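Local coordinates for protein diguanylate cyclase (Pseudomonas aeruginosa, PDB 5M3C) that joins a GGDEF domain of the diguanylate cyclase family to an EAL domain, the two binding calcium ions and the first also guanosine-5'-triphosphate, at residues Lys198-Leu212 and His260-Gly272. Sequence-based numbering, arbitrary orientation.
Sequences KLSLESGLLVGAEAL and HAPFGPLSVNLAG. With CA (calcium ion), chain H.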
loop_
_atom_site.group_PDB
_atom_site.type_symbol
_atom_site.label_atom_id
_atom_site.label_comp_id
_atom_site.label_asym_id
_atom_site.label_seq_id
_atom_site.Cartn_x
_atom_site.Cartn_y
_atom_site.Cartn_z
ATOM N N LYS B 198 -2.351 -20.359 24.744
ATOM C CA LYS B 198 -1.067 -19.684 24.577
ATOM C C LYS B 198 -0.182 -19.961 25.787
ATOM O O LYS B 198 -0.624 -19.830 26.927
ATOM C CB LYS B 198 -1.250 -18.173 24.441
ATOM C CG LYS B 198 -1.618 -17.689 23.050
ATOM C CD LYS B 198 -3.118 -17.514 22.890
ATOM C CE LYS B 198 -3.447 -16.185 22.229
ATOM N NZ LYS B 198 -3.673 -15.123 23.247
ATOM N N LEU B 199 1.069 -20.332 25.533
ATOM C CA LEU B 199 2.003 -20.639 26.613
ATOM C C LEU B 199 3.108 -19.595 26.664
ATOM O O LEU B 199 3.391 -18.937 25.667
ATOM C CB LEU B 199 2.620 -22.025 26.406
ATOM C CG LEU B 199 3.221 -22.710 27.635
ATOM C CD1 LEU B 199 2.131 -23.362 28.471
ATOM C CD2 LEU B 199 4.249 -23.745 27.208
ATOM N N SER B 200 3.718 -19.437 27.835
ATOM C CA SER B 200 4.882 -18.573 27.989
ATOM C C SER B 200 6.128 -19.438 28.061
ATOM O O SER B 200 6.148 -20.450 28.760
ATOM C CB SER B 200 4.768 -17.723 29.259
ATOM O OG SER B 200 5.998 -17.089 29.570
ATOM N N LEU B 201 7.167 -19.049 27.332
ATOM C CA LEU B 201 8.434 -19.766 27.391
ATOM C C LEU B 201 9.239 -19.315 28.608
ATOM O O LEU B 201 10.111 -20.039 29.089
ATOM C CB LEU B 201 9.228 -19.559 26.099
ATOM C CG LEU B 201 8.797 -20.446 24.928
ATOM C CD1 LEU B 201 7.317 -20.791 25.007
ATOM C CD2 LEU B 201 9.128 -19.780 23.600
ATOM N N GLU B 202 8.924 -18.125 29.112
ATOM C CA GLU B 202 9.616 -17.566 30.270
ATOM C C GLU B 202 9.270 -18.307 31.561
ATOM O O GLU B 202 10.069 -18.330 32.498
ATOM C CB GLU B 202 9.274 -16.081 30.422
ATOM N N SER B 203 8.081 -18.906 31.608
ATOM C CA SER B 203 7.615 -19.596 32.812
ATOM C C SER B 203 7.199 -21.039 32.528
ATOM O O SER B 203 7.672 -21.967 33.184
ATOM C CB SER B 203 6.445 -18.834 33.443
ATOM O OG SER B 203 5.264 -18.964 32.671
ATOM N N GLY B 204 6.314 -21.220 31.553
ATOM C CA GLY B 204 5.775 -22.541 31.233
ATOM C C GLY B 204 4.316 -22.676 31.634
ATOM O O GLY B 204 3.745 -23.764 31.570
ATOM N N LEU B 205 3.716 -21.563 32.051
ATOM C CA LEU B 205 2.310 -21.532 32.446
ATOM C C LEU B 205 1.450 -20.881 31.360
ATOM O O LEU B 205 1.952 -20.117 30.532
ATOM C CB LEU B 205 2.150 -20.767 33.763
ATOM N N LEU B 206 0.156 -21.188 31.368
ATOM C CA LEU B 206 -0.790 -20.593 30.423
ATOM C C LEU B 206 -0.745 -19.068 30.483
ATOM O O LEU B 206 -0.650 -18.486 31.564
ATOM C CB LEU B 206 -2.214 -21.084 30.718
ATOM C CG LEU B 206 -2.692 -22.348 29.993
ATOM C CD1 LEU B 206 -3.667 -21.999 28.877
ATOM C CD2 LEU B 206 -1.528 -23.170 29.457
ATOM N N VAL B 207 -0.816 -18.428 29.318
ATOM C CA VAL B 207 -0.771 -16.970 29.236
ATOM C C VAL B 207 -2.033 -16.390 28.608
ATOM O O VAL B 207 -2.165 -15.174 28.467
ATOM C CB VAL B 207 0.429 -16.493 28.403
ATOM C CG1 VAL B 207 0.759 -15.046 28.740
ATOM C CG2 VAL B 207 1.633 -17.385 28.646
ATOM N N GLY B 208 -2.959 -17.263 28.228
ATOM C CA GLY B 208 -4.194 -16.837 27.585
ATOM C C GLY B 208 -4.621 -17.828 26.525
ATOM O O GLY B 208 -4.055 -18.914 26.413
ATOM N N ALA B 209 -5.627 -17.456 25.745
ATOM C CA ALA B 209 -6.115 -18.323 24.680
ATOM C C ALA B 209 -6.704 -17.499 23.542
ATOM O O ALA B 209 -7.084 -16.345 23.736
ATOM C CB ALA B 209 -7.155 -19.289 25.227
ATOM N N GLU B 210 -6.771 -18.092 22.353
ATOM C CA GLU B 210 -7.379 -17.430 21.207
ATOM C C GLU B 210 -8.674 -18.123 20.805
ATOM O O GLU B 210 -8.733 -19.355 20.716
ATOM C CB GLU B 210 -6.423 -17.406 20.016
ATOM C CG GLU B 210 -6.957 -16.613 18.833
ATOM C CD GLU B 210 -6.011 -16.604 17.646
ATOM O OE1 GLU B 210 -4.975 -17.295 17.700
ATOM O OE2 GLU B 210 -6.308 -15.906 16.654
ATOM N N ALA B 211 -9.705 -17.318 20.565
ATOM C CA ALA B 211 -10.990 -17.813 20.091
ATOM C C ALA B 211 -11.022 -17.759 18.571
ATOM O O ALA B 211 -10.806 -16.709 17.974
ATOM C CB ALA B 211 -12.125 -16.990 20.675
ATOM N N LEU B 212 -11.297 -18.904 17.957
ATOM C CA LEU B 212 -11.245 -19.051 16.510
ATOM C C LEU B 212 -12.567 -19.588 15.975
ATOM O O LEU B 212 -13.033 -20.645 16.400
ATOM C CB LEU B 212 -10.113 -20.006 16.136
ATOM C CG LEU B 212 -8.722 -19.575 16.608
ATOM C CD1 LEU B 212 -7.792 -20.771 16.728
ATOM C CD2 LEU B 212 -8.145 -18.530 15.667
ATOM N N HIS B 260 -13.848 -21.087 36.322
ATOM C CA HIS B 260 -12.426 -21.341 36.494
ATOM C C HIS B 260 -11.663 -20.085 36.891
ATOM O O HIS B 260 -12.221 -18.987 36.946
ATOM C CB HIS B 260 -11.840 -21.916 35.208
ATOM C CG HIS B 260 -12.591 -23.101 34.690
ATOM N ND1 HIS B 260 -12.426 -24.370 35.204
ATOM C CD2 HIS B 260 -13.520 -23.208 33.711
ATOM C CE1 HIS B 260 -13.216 -25.208 34.559
ATOM N NE2 HIS B 260 -13.891 -24.530 33.649
ATOM N N ALA B 261 -10.377 -20.267 37.166
ATOM C CA ALA B 261 -9.524 -19.180 37.613
ATOM C C ALA B 261 -8.931 -18.445 36.418
ATOM O O ALA B 261 -9.020 -18.922 35.287
ATOM C CB ALA B 261 -8.420 -19.723 38.506
ATOM N N PRO B 262 -8.314 -17.282 36.671
ATOM C CA PRO B 262 -7.742 -16.483 35.599
ATOM C C PRO B 262 -6.555 -17.209 34.989
ATOM O O PRO B 262 -5.673 -17.680 35.709
ATOM C CB PRO B 262 -7.308 -15.202 36.311
ATOM C CG PRO B 262 -7.002 -15.636 37.700
ATOM C CD PRO B 262 -7.923 -16.784 38.002
ATOM N N PHE B 263 -6.549 -17.309 33.666
ATOM C CA PHE B 263 -5.556 -18.098 32.955
ATOM C C PHE B 263 -4.956 -17.278 31.820
ATOM O O PHE B 263 -4.386 -17.826 30.875
ATOM C CB PHE B 263 -6.212 -19.357 32.385
ATOM C CG PHE B 263 -7.259 -19.069 31.344
ATOM C CD1 PHE B 263 -8.512 -18.601 31.712
ATOM C CD2 PHE B 263 -6.986 -19.254 29.997
ATOM C CE1 PHE B 263 -9.474 -18.328 30.759
ATOM C CE2 PHE B 263 -7.945 -18.983 29.039
ATOM C CZ PHE B 263 -9.191 -18.520 29.421
ATOM N N GLY B 264 -5.085 -15.961 31.930
ATOM C CA GLY B 264 -4.676 -15.053 30.870
ATOM C C GLY B 264 -5.897 -14.538 30.133
ATOM O O GLY B 264 -7.010 -15.008 30.372
ATOM N N PRO B 265 -5.699 -13.565 29.232
ATOM C CA PRO B 265 -6.815 -13.027 28.466
ATOM C C PRO B 265 -7.157 -13.871 27.238
ATOM O O PRO B 265 -6.436 -14.816 26.900
ATOM C CB PRO B 265 -6.326 -11.631 28.047
ATOM C CG PRO B 265 -4.863 -11.568 28.375
ATOM C CD PRO B 265 -4.429 -12.913 28.879
ATOM N N LEU B 266 -8.262 -13.520 26.586
ATOM C CA LEU B 266 -8.738 -14.236 25.408
ATOM C C LEU B 266 -8.612 -13.353 24.167
ATOM O O LEU B 266 -9.055 -12.200 24.163
ATOM C CB LEU B 266 -10.195 -14.664 25.610
ATOM C CG LEU B 266 -10.877 -15.407 24.457
ATOM C CD1 LEU B 266 -10.295 -16.797 24.283
ATOM C CD2 LEU B 266 -12.376 -15.489 24.696
ATOM N N SER B 267 -8.013 -13.906 23.117
ATOM C CA SER B 267 -7.719 -13.156 21.900
ATOM C C SER B 267 -8.760 -13.433 20.833
ATOM O O SER B 267 -9.131 -14.583 20.609
ATOM C CB SER B 267 -6.346 -13.548 21.356
ATOM O OG SER B 267 -5.376 -13.587 22.385
ATOM N N VAL B 268 -9.225 -12.383 20.167
ATOM C CA VAL B 268 -10.141 -12.554 19.045
ATOM C C VAL B 268 -9.752 -11.654 17.880
ATOM O O VAL B 268 -9.461 -10.472 18.066
ATOM C CB VAL B 268 -11.592 -12.253 19.450
ATOM C CG1 VAL B 268 -12.502 -12.291 18.234
ATOM C CG2 VAL B 268 -12.063 -13.253 20.491
ATOM N N ASN B 269 -9.745 -12.222 16.678
ATOM C CA ASN B 269 -9.435 -11.457 15.478
ATOM C C ASN B 269 -10.547 -10.457 15.189
ATOM O O ASN B 269 -11.730 -10.769 15.318
ATOM C CB ASN B 269 -9.245 -12.385 14.279
ATOM C CG ASN B 269 -7.996 -13.239 14.396
ATOM O OD1 ASN B 269 -6.917 -12.743 14.718
ATOM N ND2 ASN B 269 -8.137 -14.530 14.122
ATOM N N LEU B 270 -10.153 -9.251 14.799
ATOM C CA LEU B 270 -11.102 -8.197 14.482
ATOM C C LEU B 270 -10.976 -7.822 13.012
ATOM O O LEU B 270 -10.041 -7.129 12.620
ATOM C CB LEU B 270 -10.842 -6.974 15.360
ATOM C CG LEU B 270 -11.964 -5.941 15.430
ATOM C CD1 LEU B 270 -13.173 -6.515 16.151
ATOM C CD2 LEU B 270 -11.473 -4.683 16.128
ATOM N N ALA B 271 -11.921 -8.293 12.202
ATOM C CA ALA B 271 -11.943 -7.979 10.777
ATOM C C ALA B 271 -11.800 -6.480 10.554
ATOM O O ALA B 271 -12.223 -5.677 11.383
ATOM C CB ALA B 271 -13.232 -8.484 10.148
ATOM N N GLY B 272 -11.201 -6.107 9.429
ATOM C CA GLY B 272 -10.960 -4.701 9.120
ATOM C C GLY B 272 -12.206 -3.840 9.218
ATOM O O GLY B 272 -12.174 -2.752 9.792
HETATM CA CA CA H . -5.093 -14.565 15.164
#
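Ala-209 and Glu-210 pair in parallel with Leu-266 and Ser-267, the axes of strands 206-212 and 266-269 inclined by 31°. The backbone bonds Ala-209 N to Pro-265 O, Ser-267 N to Ala-209 O (2.7 Å) and Ala-211 N to Ser-267 O join them. On one face, CD1 of Leu-266 lies between the methyls of Ala-209 and Ala-211, and Val-268 CG2 meets Ala-211 CB at 3.7 Å. Ahead of strand 266-269, the Phe-263 ring turns its edge to the Ala-209 methyl, with CE2 3.9 Å from CB; Met-253 (helix 238-259) and Phe-421 (helix 418-425) also touch the Phe-263 side chain. Such parallel pairing belongs to the modified TIM barrel of EAL domains, with one strand antiparallel to the rest; successive parallel strands hold its calcium. On the other face, Lys-198 of antiparallel strand 192-200 reaches over, its NZ donating a hydrogen bond of doubtful length to Ser-267 OG. Glu-210, extended with CG anti to the backbone N (chi1 -175°), carries OE2 to 2.3 Å from calcium, while OE1 accepts a hydrogen bond from Gln-408 NE2. Asn-269 OD1 binds the same ion, its amide plane 82° from the carboxylate plane, and Glu-301 and Asp-331 complete the protein ligands.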